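Local coordinates for protein diacylglycerol kinase (Bacillus anthracis, PDB 3S40) that probably transfers phosphate from ATP to diacylglycerol, yielding phosphatidic acid, as a member of the diacylglycerol kinase family, at residues F8-I14 / V64-F70; R89-I94 / H292-I296; A117-T121 / M295-P299; D221-D225 / Q285-L289. All coordinates share one frame. Residue numbers count along the deposited sequence, not the author numbering.

Contact 1. Residues F8-I14 / V64-F70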
# COMPACT_ATOMS: atom_id res chain seq x y z
N PHE A 8 -16.02 -4.23 -17.21
CA PHE A 8 -14.63 -4.34 -17.66
C PHE A 8 -14.55 -5.12 -18.96
O PHE A 8 -14.55 -6.34 -18.96
CB PHE A 8 -13.77 -5.04 -16.61
CG PHE A 8 -13.80 -4.39 -15.27
CD1 PHE A 8 -13.34 -3.09 -15.11
CD2 PHE A 8 -14.28 -5.08 -14.16
CE1 PHE A 8 -13.37 -2.47 -13.86
CE2 PHE A 8 -14.30 -4.47 -12.90
CZ PHE A 8 -13.85 -3.17 -12.75
N GLU A 9 -14.47 -4.39 -20.07
CA GLU A 9 -14.53 -5.02 -21.39
C GLU A 9 -13.25 -5.81 -21.66
O GLU A 9 -13.29 -6.93 -22.14
CB GLU A 9 -14.72 -3.94 -22.45
CG GLU A 9 -15.40 -4.43 -23.70
CD GLU A 9 -15.58 -3.31 -24.71
OE1 GLU A 9 -14.68 -3.11 -25.55
OE2 GLU A 9 -16.63 -2.62 -24.64
N LYS A 10 -12.10 -5.22 -21.31
CA LYS A 10 -10.83 -5.90 -21.46
C LYS A 10 -10.06 -5.92 -20.15
O LYS A 10 -9.97 -4.91 -19.42
CB LYS A 10 -9.99 -5.25 -22.56
CG LYS A 10 -10.66 -5.33 -23.92
CD LYS A 10 -10.19 -4.23 -24.84
CE LYS A 10 -8.99 -4.66 -25.64
NZ LYS A 10 -9.16 -4.22 -27.06
N VAL A 11 -9.53 -7.09 -19.86
CA VAL A 11 -8.82 -7.37 -18.62
C VAL A 11 -7.42 -7.89 -18.92
O VAL A 11 -7.22 -8.73 -19.82
CB VAL A 11 -9.60 -8.40 -17.75
CG1 VAL A 11 -8.86 -8.71 -16.45
CG2 VAL A 11 -11.04 -7.93 -17.49
N LEU A 12 -6.45 -7.38 -18.17
CA LEU A 12 -5.10 -7.93 -18.10
C LEU A 12 -4.83 -8.56 -16.74
O LEU A 12 -5.05 -7.92 -15.71
CB LEU A 12 -4.08 -6.82 -18.32
CG LEU A 12 -2.62 -7.20 -18.01
CD1 LEU A 12 -2.11 -8.32 -18.93
CD2 LEU A 12 -1.74 -5.97 -18.09
N LEU A 13 -4.34 -9.80 -16.74
CA LEU A 13 -3.82 -10.45 -15.54
C LEU A 13 -2.31 -10.58 -15.63
O LEU A 13 -1.77 -11.23 -16.54
CB LEU A 13 -4.46 -11.85 -15.35
CG LEU A 13 -3.85 -12.75 -14.27
CD1 LEU A 13 -4.12 -12.16 -12.88
CD2 LEU A 13 -4.37 -14.20 -14.30
N ILE A 14 -1.61 -9.95 -14.69
CA ILE A 14 -0.15 -10.07 -14.61
C ILE A 14 0.18 -11.12 -13.57
O ILE A 14 -0.28 -11.04 -12.44
CB ILE A 14 0.53 -8.74 -14.22
CG1 ILE A 14 0.25 -7.68 -15.29
CG2 ILE A 14 2.07 -8.93 -14.02
CD1 ILE A 14 0.52 -6.24 -14.86
N VAL A 64 -6.66 -1.53 -21.57
CA VAL A 64 -7.57 -2.38 -20.80
C VAL A 64 -8.33 -1.59 -19.75
O VAL A 64 -7.97 -0.47 -19.43
CB VAL A 64 -6.85 -3.56 -20.08
CG1 VAL A 64 -6.35 -4.61 -21.10
CG2 VAL A 64 -5.70 -3.06 -19.20
N ASP A 65 -9.37 -2.20 -19.20
CA ASP A 65 -10.22 -1.56 -18.21
C ASP A 65 -9.88 -2.01 -16.80
O ASP A 65 -10.17 -1.31 -15.85
CB ASP A 65 -11.69 -1.86 -18.50
CG ASP A 65 -12.06 -1.53 -19.94
OD1 ASP A 65 -12.10 -0.33 -20.27
OD2 ASP A 65 -12.28 -2.47 -20.74
N LEU A 66 -9.24 -3.17 -16.69
CA LEU A 66 -8.91 -3.74 -15.40
C LEU A 66 -7.55 -4.40 -15.51
O LEU A 66 -7.30 -5.17 -16.45
CB LEU A 66 -9.97 -4.79 -15.02
CG LEU A 66 -9.73 -5.57 -13.72
CD1 LEU A 66 -9.64 -4.62 -12.49
CD2 LEU A 66 -10.82 -6.63 -13.51
N ILE A 67 -6.67 -4.09 -14.57
CA ILE A 67 -5.39 -4.79 -14.44
C ILE A 67 -5.38 -5.57 -13.13
O ILE A 67 -5.58 -5.01 -12.05
CB ILE A 67 -4.18 -3.83 -14.49
CG1 ILE A 67 -4.06 -3.18 -15.88
CG2 ILE A 67 -2.88 -4.58 -14.15
CD1 ILE A 67 -2.78 -2.41 -16.12
N ILE A 68 -5.19 -6.88 -13.23
CA ILE A 68 -5.12 -7.74 -12.05
C ILE A 68 -3.68 -8.13 -11.83
O ILE A 68 -2.99 -8.50 -12.78
CB ILE A 68 -5.96 -9.01 -12.24
CG1 ILE A 68 -7.37 -8.63 -12.68
CG2 ILE A 68 -5.94 -9.88 -10.97
CD1 ILE A 68 -8.24 -9.83 -13.02
N VAL A 69 -3.20 -8.03 -10.60
CA VAL A 69 -1.83 -8.49 -10.32
C VAL A 69 -1.82 -9.66 -9.35
O VAL A 69 -2.36 -9.57 -8.25
CB VAL A 69 -0.96 -7.32 -9.81
CG1 VAL A 69 -1.64 -6.61 -8.66
CG2 VAL A 69 0.44 -7.82 -9.44
N PHE A 70 -1.26 -10.80 -9.78
CA PHE A 70 -1.03 -11.92 -8.89
C PHE A 70 0.41 -11.88 -8.41
O PHE A 70 1.33 -12.14 -9.18
CB PHE A 70 -1.29 -13.26 -9.57
CG PHE A 70 -0.93 -14.46 -8.71
CD1 PHE A 70 -1.32 -14.51 -7.38
CD2 PHE A 70 -0.23 -15.54 -9.23
CE1 PHE A 70 -1.01 -15.62 -6.57
CE2 PHE A 70 0.08 -16.65 -8.44
CZ PHE A 70 -0.30 -16.69 -7.11

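Contact 2. Residues R89-I94 / H292-I296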
# COMPACT_ATOMS: atom_id res chain seq x y z
N ARG A 89 -5.49 5.51 -16.14
CA ARG A 89 -5.22 4.46 -15.17
C ARG A 89 -6.43 3.55 -14.98
O ARG A 89 -7.42 3.95 -14.37
CB ARG A 89 -4.84 5.06 -13.82
CG ARG A 89 -3.72 6.08 -13.91
CD ARG A 89 -3.45 6.72 -12.55
NE ARG A 89 -4.60 7.45 -12.04
CZ ARG A 89 -4.98 8.66 -12.44
NH1 ARG A 89 -4.31 9.30 -13.39
NH2 ARG A 89 -6.05 9.23 -11.90
N PRO A 90 -6.36 2.33 -15.50
CA PRO A 90 -7.46 1.38 -15.28
C PRO A 90 -7.63 1.02 -13.80
O PRO A 90 -6.73 1.20 -12.98
CB PRO A 90 -7.02 0.13 -16.06
CG PRO A 90 -5.53 0.23 -16.13
CD PRO A 90 -5.20 1.71 -16.17
N THR A 91 -8.80 0.49 -13.48
CA THR A 91 -9.02 -0.19 -12.22
C THR A 91 -7.98 -1.27 -11.97
O THR A 91 -7.57 -2.02 -12.89
CB THR A 91 -10.41 -0.80 -12.20
OG1 THR A 91 -11.37 0.24 -12.38
CG2 THR A 91 -10.71 -1.54 -10.85
N LEU A 92 -7.54 -1.35 -10.72
CA LEU A 92 -6.52 -2.32 -10.32
C LEU A 92 -7.11 -3.32 -9.31
O LEU A 92 -7.98 -2.98 -8.51
CB LEU A 92 -5.31 -1.58 -9.74
CG LEU A 92 -4.02 -2.32 -9.37
CD1 LEU A 92 -3.38 -2.95 -10.61
CD2 LEU A 92 -3.05 -1.37 -8.68
N ALA A 93 -6.63 -4.56 -9.37
CA ALA A 93 -7.04 -5.61 -8.43
C ALA A 93 -5.81 -6.43 -8.05
O ALA A 93 -4.85 -6.50 -8.81
CB ALA A 93 -8.12 -6.49 -9.03
N ILE A 94 -5.85 -7.01 -6.86
CA ILE A 94 -4.70 -7.76 -6.33
C ILE A 94 -5.14 -9.15 -5.96
O ILE A 94 -6.15 -9.32 -5.30
CB ILE A 94 -4.14 -7.10 -5.04
CG1 ILE A 94 -3.69 -5.66 -5.32
CG2 ILE A 94 -3.00 -7.93 -4.45
CD1 ILE A 94 -3.34 -4.89 -4.05
N HIS A 292 -7.06 8.58 -6.42
CA HIS A 292 -6.20 8.51 -7.60
C HIS A 292 -6.33 7.17 -8.33
O HIS A 292 -6.27 7.13 -9.55
CB HIS A 292 -4.74 8.75 -7.20
CG HIS A 292 -3.81 8.99 -8.34
ND1 HIS A 292 -3.89 10.09 -9.17
CD2 HIS A 292 -2.75 8.27 -8.78
CE1 HIS A 292 -2.92 10.04 -10.06
NE2 HIS A 292 -2.21 8.94 -9.85
N PHE A 293 -6.48 6.08 -7.57
CA PHE A 293 -6.77 4.78 -8.16
C PHE A 293 -8.20 4.40 -7.85
O PHE A 293 -8.78 4.86 -6.87
CB PHE A 293 -5.87 3.68 -7.56
CG PHE A 293 -4.44 3.72 -8.04
CD1 PHE A 293 -4.11 4.33 -9.23
CD2 PHE A 293 -3.43 3.11 -7.29
CE1 PHE A 293 -2.78 4.33 -9.68
CE2 PHE A 293 -2.11 3.13 -7.73
CZ PHE A 293 -1.79 3.75 -8.92
N THR A 294 -8.75 3.55 -8.71
CA THR A 294 -9.90 2.74 -8.38
C THR A 294 -9.42 1.30 -8.22
O THR A 294 -8.62 0.80 -9.03
CB THR A 294 -10.99 2.81 -9.48
OG1 THR A 294 -10.46 2.29 -10.70
CG2 THR A 294 -11.42 4.26 -9.70
N MSE A 295 -9.93 0.62 -7.20
CA MSE A 295 -9.50 -0.73 -6.91
C MSE A 295 -10.66 -1.66 -6.57
O MSE A 295 -11.66 -1.25 -5.99
CB MSE A 295 -8.47 -0.71 -5.77
CG MSE A 295 -7.34 0.25 -6.03
SE MSE A 295 -5.68 -0.08 -5.08
CE MSE A 295 -5.26 -1.88 -5.74
N ILE A 296 -10.51 -2.91 -6.96
CA ILE A 296 -11.43 -3.96 -6.56
C ILE A 296 -11.27 -4.17 -5.06
O ILE A 296 -10.15 -4.21 -4.56
CB ILE A 296 -11.12 -5.28 -7.27
CG1 ILE A 296 -11.45 -5.18 -8.76
CG2 ILE A 296 -11.90 -6.44 -6.61
CD1 ILE A 296 -12.95 -5.09 -9.07
O HOH W 1 -7.03 3.23 -10.96
O HOH W 2 -8.16 -6.43 -5.31

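Contact 3. Residues A117-T121 / M295-P299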
# COMPACT_ATOMS: atom_id res chain seq x y z
N ALA A 117 -9.73 -14.41 -6.40
CA ALA A 117 -10.04 -14.33 -7.83
C ALA A 117 -11.55 -14.19 -8.03
O ALA A 117 -11.99 -13.42 -8.85
CB ALA A 117 -9.49 -15.59 -8.60
N LYS A 118 -12.33 -14.95 -7.26
CA LYS A 118 -13.78 -14.87 -7.32
C LYS A 118 -14.33 -13.50 -6.91
O LYS A 118 -15.24 -12.97 -7.54
CB LYS A 118 -14.41 -15.98 -6.48
CG LYS A 118 -14.00 -17.35 -6.99
CD LYS A 118 -14.51 -18.46 -6.10
CE LYS A 118 -13.92 -19.79 -6.53
NZ LYS A 118 -14.36 -20.88 -5.61
N LEU A 119 -13.75 -12.93 -5.85
CA LEU A 119 -14.03 -11.54 -5.46
C LEU A 119 -13.91 -10.56 -6.64
O LEU A 119 -14.79 -9.73 -6.86
CB LEU A 119 -13.09 -11.11 -4.32
CG LEU A 119 -13.29 -9.64 -3.89
CD1 LEU A 119 -14.60 -9.48 -3.15
CD2 LEU A 119 -12.13 -9.16 -3.06
N ILE A 120 -12.85 -10.67 -7.42
CA ILE A 120 -12.66 -9.74 -8.54
C ILE A 120 -13.85 -9.84 -9.48
O ILE A 120 -14.30 -8.87 -10.07
CB ILE A 120 -11.38 -10.08 -9.32
CG1 ILE A 120 -10.17 -9.83 -8.42
CG2 ILE A 120 -11.32 -9.30 -10.63
CD1 ILE A 120 -8.84 -10.29 -9.00
N THR A 121 -14.37 -11.05 -9.56
CA THR A 121 -15.51 -11.41 -10.39
C THR A 121 -16.78 -10.65 -9.97
O THR A 121 -17.71 -10.50 -10.75
CB THR A 121 -15.72 -12.94 -10.24
OG1 THR A 121 -15.20 -13.60 -11.40
CG2 THR A 121 -17.15 -13.31 -9.98
N MSE A 295 -9.93 0.62 -7.20
CA MSE A 295 -9.50 -0.73 -6.91
C MSE A 295 -10.66 -1.66 -6.57
O MSE A 295 -11.66 -1.25 -5.99
CB MSE A 295 -8.47 -0.71 -5.77
CG MSE A 295 -7.34 0.25 -6.03
SE MSE A 295 -5.68 -0.08 -5.08
CE MSE A 295 -5.26 -1.88 -5.74
N ILE A 296 -10.51 -2.91 -6.96
CA ILE A 296 -11.43 -3.96 -6.56
C ILE A 296 -11.27 -4.17 -5.06
O ILE A 296 -10.15 -4.21 -4.56
CB ILE A 296 -11.12 -5.28 -7.27
CG1 ILE A 296 -11.45 -5.18 -8.76
CG2 ILE A 296 -11.90 -6.44 -6.61
CD1 ILE A 296 -12.95 -5.09 -9.07
N TYR A 297 -12.37 -4.34 -4.35
CA TYR A 297 -12.25 -4.59 -2.92
C TYR A 297 -13.40 -5.48 -2.44
O TYR A 297 -14.26 -5.89 -3.23
CB TYR A 297 -12.23 -3.26 -2.15
CG TYR A 297 -13.60 -2.62 -2.03
CD1 TYR A 297 -14.24 -2.54 -0.80
CD2 TYR A 297 -14.26 -2.10 -3.15
CE1 TYR A 297 -15.49 -1.96 -0.67
CE2 TYR A 297 -15.51 -1.52 -3.05
CZ TYR A 297 -16.12 -1.46 -1.79
OH TYR A 297 -17.36 -0.89 -1.63
N ASN A 298 -13.41 -5.75 -1.13
CA ASN A 298 -14.38 -6.66 -0.52
C ASN A 298 -15.32 -5.91 0.41
O ASN A 298 -14.94 -5.61 1.54
CB ASN A 298 -13.66 -7.74 0.27
CG ASN A 298 -14.60 -8.84 0.73
OD1 ASN A 298 -15.81 -8.78 0.48
ND2 ASN A 298 -14.04 -9.87 1.38
N PRO A 299 -16.54 -5.60 -0.04
CA PRO A 299 -17.45 -4.83 0.82
C PRO A 299 -17.97 -5.67 2.00
O PRO A 299 -18.42 -5.11 2.99
CB PRO A 299 -18.60 -4.45 -0.13
CG PRO A 299 -18.21 -4.95 -1.50
CD PRO A 299 -17.19 -6.02 -1.29
O HOH W 3 -15.30 -7.00 -5.86

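Contact 4. Residues D221-D225 / Q285-L289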
# COMPACT_ATOMS: atom_id res chain seq x y z
N ASP A 221 -9.61 8.14 3.20
CA ASP A 221 -10.23 9.25 3.94
C ASP A 221 -9.71 10.64 3.55
O ASP A 221 -10.05 11.64 4.18
CB ASP A 221 -10.18 9.03 5.45
CG ASP A 221 -8.76 9.15 6.02
OD1 ASP A 221 -8.64 9.01 7.26
OD2 ASP A 221 -7.80 9.38 5.25
N GLY A 222 -8.89 10.72 2.51
CA GLY A 222 -8.42 11.99 2.00
C GLY A 222 -7.31 12.65 2.79
O GLY A 222 -6.95 13.80 2.52
N THR A 223 -6.77 11.95 3.77
CA THR A 223 -5.64 12.49 4.53
C THR A 223 -4.59 11.41 4.76
O THR A 223 -4.85 10.22 4.53
CB THR A 223 -6.06 13.04 5.92
OG1 THR A 223 -6.44 11.96 6.78
CG2 THR A 223 -7.21 14.04 5.80
N LEU A 224 -3.43 11.85 5.21
CA LEU A 224 -2.34 10.98 5.60
C LEU A 224 -2.19 11.04 7.11
O LEU A 224 -2.52 12.07 7.72
CB LEU A 224 -1.05 11.48 4.96
CG LEU A 224 -1.06 11.26 3.46
CD1 LEU A 224 0.23 11.74 2.82
CD2 LEU A 224 -1.26 9.77 3.19
N ASP A 225 -1.70 9.95 7.69
CA ASP A 225 -1.50 9.86 9.14
C ASP A 225 -0.03 9.99 9.50
O ASP A 225 0.80 9.14 9.15
CB ASP A 225 -2.06 8.55 9.69
CG ASP A 225 -3.57 8.57 9.78
OD1 ASP A 225 -4.12 8.54 10.91
OD2 ASP A 225 -4.22 8.63 8.71
N GLN A 285 8.69 16.63 1.22
CA GLN A 285 7.33 17.16 1.12
C GLN A 285 6.39 16.03 0.72
O GLN A 285 6.69 15.23 -0.18
CB GLN A 285 7.26 18.29 0.08
CG GLN A 285 5.87 18.93 -0.08
CD GLN A 285 5.38 19.68 1.17
OE1 GLN A 285 6.19 20.15 1.98
NE2 GLN A 285 4.06 19.80 1.33
N ILE A 286 5.26 15.94 1.41
CA ILE A 286 4.29 14.89 1.12
C ILE A 286 2.91 15.45 0.82
O ILE A 286 2.40 16.32 1.55
CB ILE A 286 4.18 13.85 2.25
CG1 ILE A 286 5.55 13.49 2.81
CG2 ILE A 286 3.44 12.62 1.74
CD1 ILE A 286 5.53 12.34 3.77
N GLU A 287 2.33 14.93 -0.26
CA GLU A 287 1.01 15.31 -0.75
C GLU A 287 0.16 14.05 -0.91
O GLU A 287 0.69 12.96 -1.12
CB GLU A 287 1.12 15.98 -2.14
CG GLU A 287 2.16 17.08 -2.25
CD GLU A 287 1.77 18.33 -1.47
OE1 GLU A 287 2.68 19.13 -1.15
OE2 GLU A 287 0.57 18.51 -1.19
N LEU A 288 -1.15 14.20 -0.85
CA LEU A 288 -2.03 13.07 -1.08
C LEU A 288 -2.86 13.28 -2.34
O LEU A 288 -3.45 14.34 -2.52
CB LEU A 288 -2.97 12.88 0.10
CG LEU A 288 -3.84 11.65 -0.08
CD1 LEU A 288 -3.08 10.40 0.36
CD2 LEU A 288 -5.13 11.78 0.66
N LEU A 289 -2.91 12.27 -3.21
CA LEU A 289 -3.79 12.32 -4.38
C LEU A 289 -5.10 11.57 -4.11
O LEU A 289 -5.16 10.34 -4.12
CB LEU A 289 -3.09 11.75 -5.61
CG LEU A 289 -1.72 12.36 -5.88
CD1 LEU A 289 -1.01 11.55 -6.97
CD2 LEU A 289 -1.85 13.84 -6.25

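Contact 1. Residues F8-I14 / V64-F70
These are two neighbouring central strands of the parallel alpha/beta sheet in the diacylglycerol kinase catalytic domain, a member of the PFK clan; strands 11-14 and 66-70 run 4.7 Å apart at 16°. Val64, just before the strand, packs its CG2 4.2 Å from Leu12 CB. At Asp65 the backbone and side chain both serve the pairing: Asp65 N donates to Lys10 O (2.8 Å), while Asp65 OD2 accepts from Lys10 N (2.8 Å), just before the strands proper. Leu66 N adds a weak bond to the same Lys10 O at 3.3 Å, and Leu66 CB lies over the face of the Phe8 ring in a CH-pi contact, 4.1 Å from its centroid. Leu66 O then takes Leu12 N at 2.9 Å. Ile67 turns to the face of Leu12 and Ile14, its CG2 3.8 Å from Ile14 CD1; helix 52-60 covers Leu12 and Ile14 there. Ile68 lies on the other face, where it touches Ile120 of helix 113-120, with its CD1 3.7 Å from Val11 CG1 and its CG2 3.5 Å from Leu13 CD1. Its backbone is bonded at both ends, Ile68 N to Leu12 O (2.7 Å) and Ile68 O to Ile14 N (2.8 Å). Past Phe70 the strand leads into a glycine-rich loop, which in this kinase family probably helps bind nucleotide; the last bond before it is Phe70 N to Ile14 O, 2.8 Å.

Contact 2. Residues R89-I94 / H292-I296
The guanidinium of Arg89 lies flat on the imidazole of His292, planes 7° apart and centres 3.8 Å, while the same arginine reaches back to the His292 backbone: Arg89 NE and NH2 both donate to His292 O, at 3.0 and 3.2 Å. Other loop carbonyls fix the pair, since Arg89 NH1 bonds Leu86 and His292 NE2 bonds Ala84. The stack lies at one end of the junction between the long strand 284-296 of the C-terminal beta-sandwich domain and strand 91-96, the edge of the parallel sheet in the N-terminal domain. A classic beta bulge at His292 and Phe293, facing Val128, interrupts the long strand at the start of this segment. The two strands diverge by 45°, so their backbones are bridged only once, at Leu92 and Met295: Leu92 N donates to Thr294 O (2.9 Å) and Leu92 O accepts from Ile296 N (3.0 Å). Where the chains part, water takes over, water 1 joining Pro90 O to Thr294 N and water 2 joining Ile94 N to Ile296 O. Leu92 and Ile94 touch helix 73-83, and Met295, a selenomethionine, packs on both, its CE 3.7 Å from Leu92 CD2 and 4.0 Å from Ile94 CD1. Ala93 CB meets Ile296 CG1 at 3.6 Å instead. Nearby, two hydroxyls share a hydrogen bond, Thr91 OG1 to Thr294 OG1 at 2.8 Å.

Contact 3. Residues A117-T121 / M295-P299
Leu119, near the C-terminal end of helix 113-120, lays its side chain across the backbone of Tyr297 and Asn298: Leu119 CD1 is 3.6 Å from Tyr297 O and 3.9 Å from Asn298 CA. It gives up more surface to this contact than any other residue of the two segments. One residue on, Ile120 meets Ile296. The CG2 of Ile296, whose CA-to-CB bond points toward the helix, sits 3.9 Å from Ile120 CA and 4.2 Å from Ile120 CG1, and is also 4.4 Å from Leu119 CG. The direct contact is mainly apolar, and small, at 219 Å². Its polar element is water 3, placed 3.0 Å from Leu119 O and 3.0 Å from Tyr297 O, between a carbonyl near the end of the helix and one of the departing chain. The CA-to-CB bond of Tyr297 points away from the helix, and its ring makes a cation-pi contact with Lys126. Asn298 pins the tail through its amide, with ND2 bonded to the carbonyl of Gly108 and OD1 to the backbone N of Ala300. Ile120 also rests on Leu66, Ile68, Ala93 and Ile95 of the parallel sheet, so the helix covers one face of that sheet and reaches past its edge strand to the C-terminal chain. This is helix-on-sheet packing of an alpha/beta domain, here extended by the C-terminal segment that returns to the catalytic domain.

Contact 4. Residues D221-D225 / Q285-L289
This contact belongs to the meeting of the two sheets of the C-terminal beta-sandwich domain, where strand 224-230 of one antiparallel sheet faces strand 284-296 of the other. The first segment begins with an Asx turn: Asp221 OD2 accepts from Thr223 N at 3.1 Å, and weakly from Thr223 OG1 at 3.3 Å. Gly222 sits at the bend with a positive phi of 78°, a conformation that favours glycine. Beyond the turn Leu224 points toward the opposing strand and meets two residues of it, with Leu224 CD1 3.5 Å from Ile286 CG2 and Leu224 CD2 3.4 Å from Leu288 CD1. Ile286 and Leu288 both face inward; Glu287, between them, points away, and its side chain is poorly ordered. Val201, on the strand beside 224-230, touches both Leu224 and Ile286 and extends the apolar layer. Charge ties this segment to its own sheet as well, since Asp221 of the turn and Asp225 of the strand each form a salt bridge with Lys258 of the neighbouring strand 254-259. The contact is made mainly by the side chains of Leu224, Ile286 and Leu288, without close approach between backbones: the face-to-face meeting of two sheets that is characteristic of a beta sandwich.

From the N terminus, contact 1 closes first, bringing strand 66-71 beside strand 11-15 across two helices and a strand. Contact 2 opens only after that, on the next strand of the same sheet, whose backbone bonds to 66-71, and contact 3 opens further on, in helix 113-120. Both wait almost the whole remaining chain for their partners, which lie together on 292-299 and share Met295 and Ile296. Contact 4 opens and closes within the span of both, about 17 Å from contact 1 between nearest atoms, inside the sandwich. Strand 284-296 thus joins the domains: its start packs in the sandwich, its end against the sheet and helix of the catalytic domain.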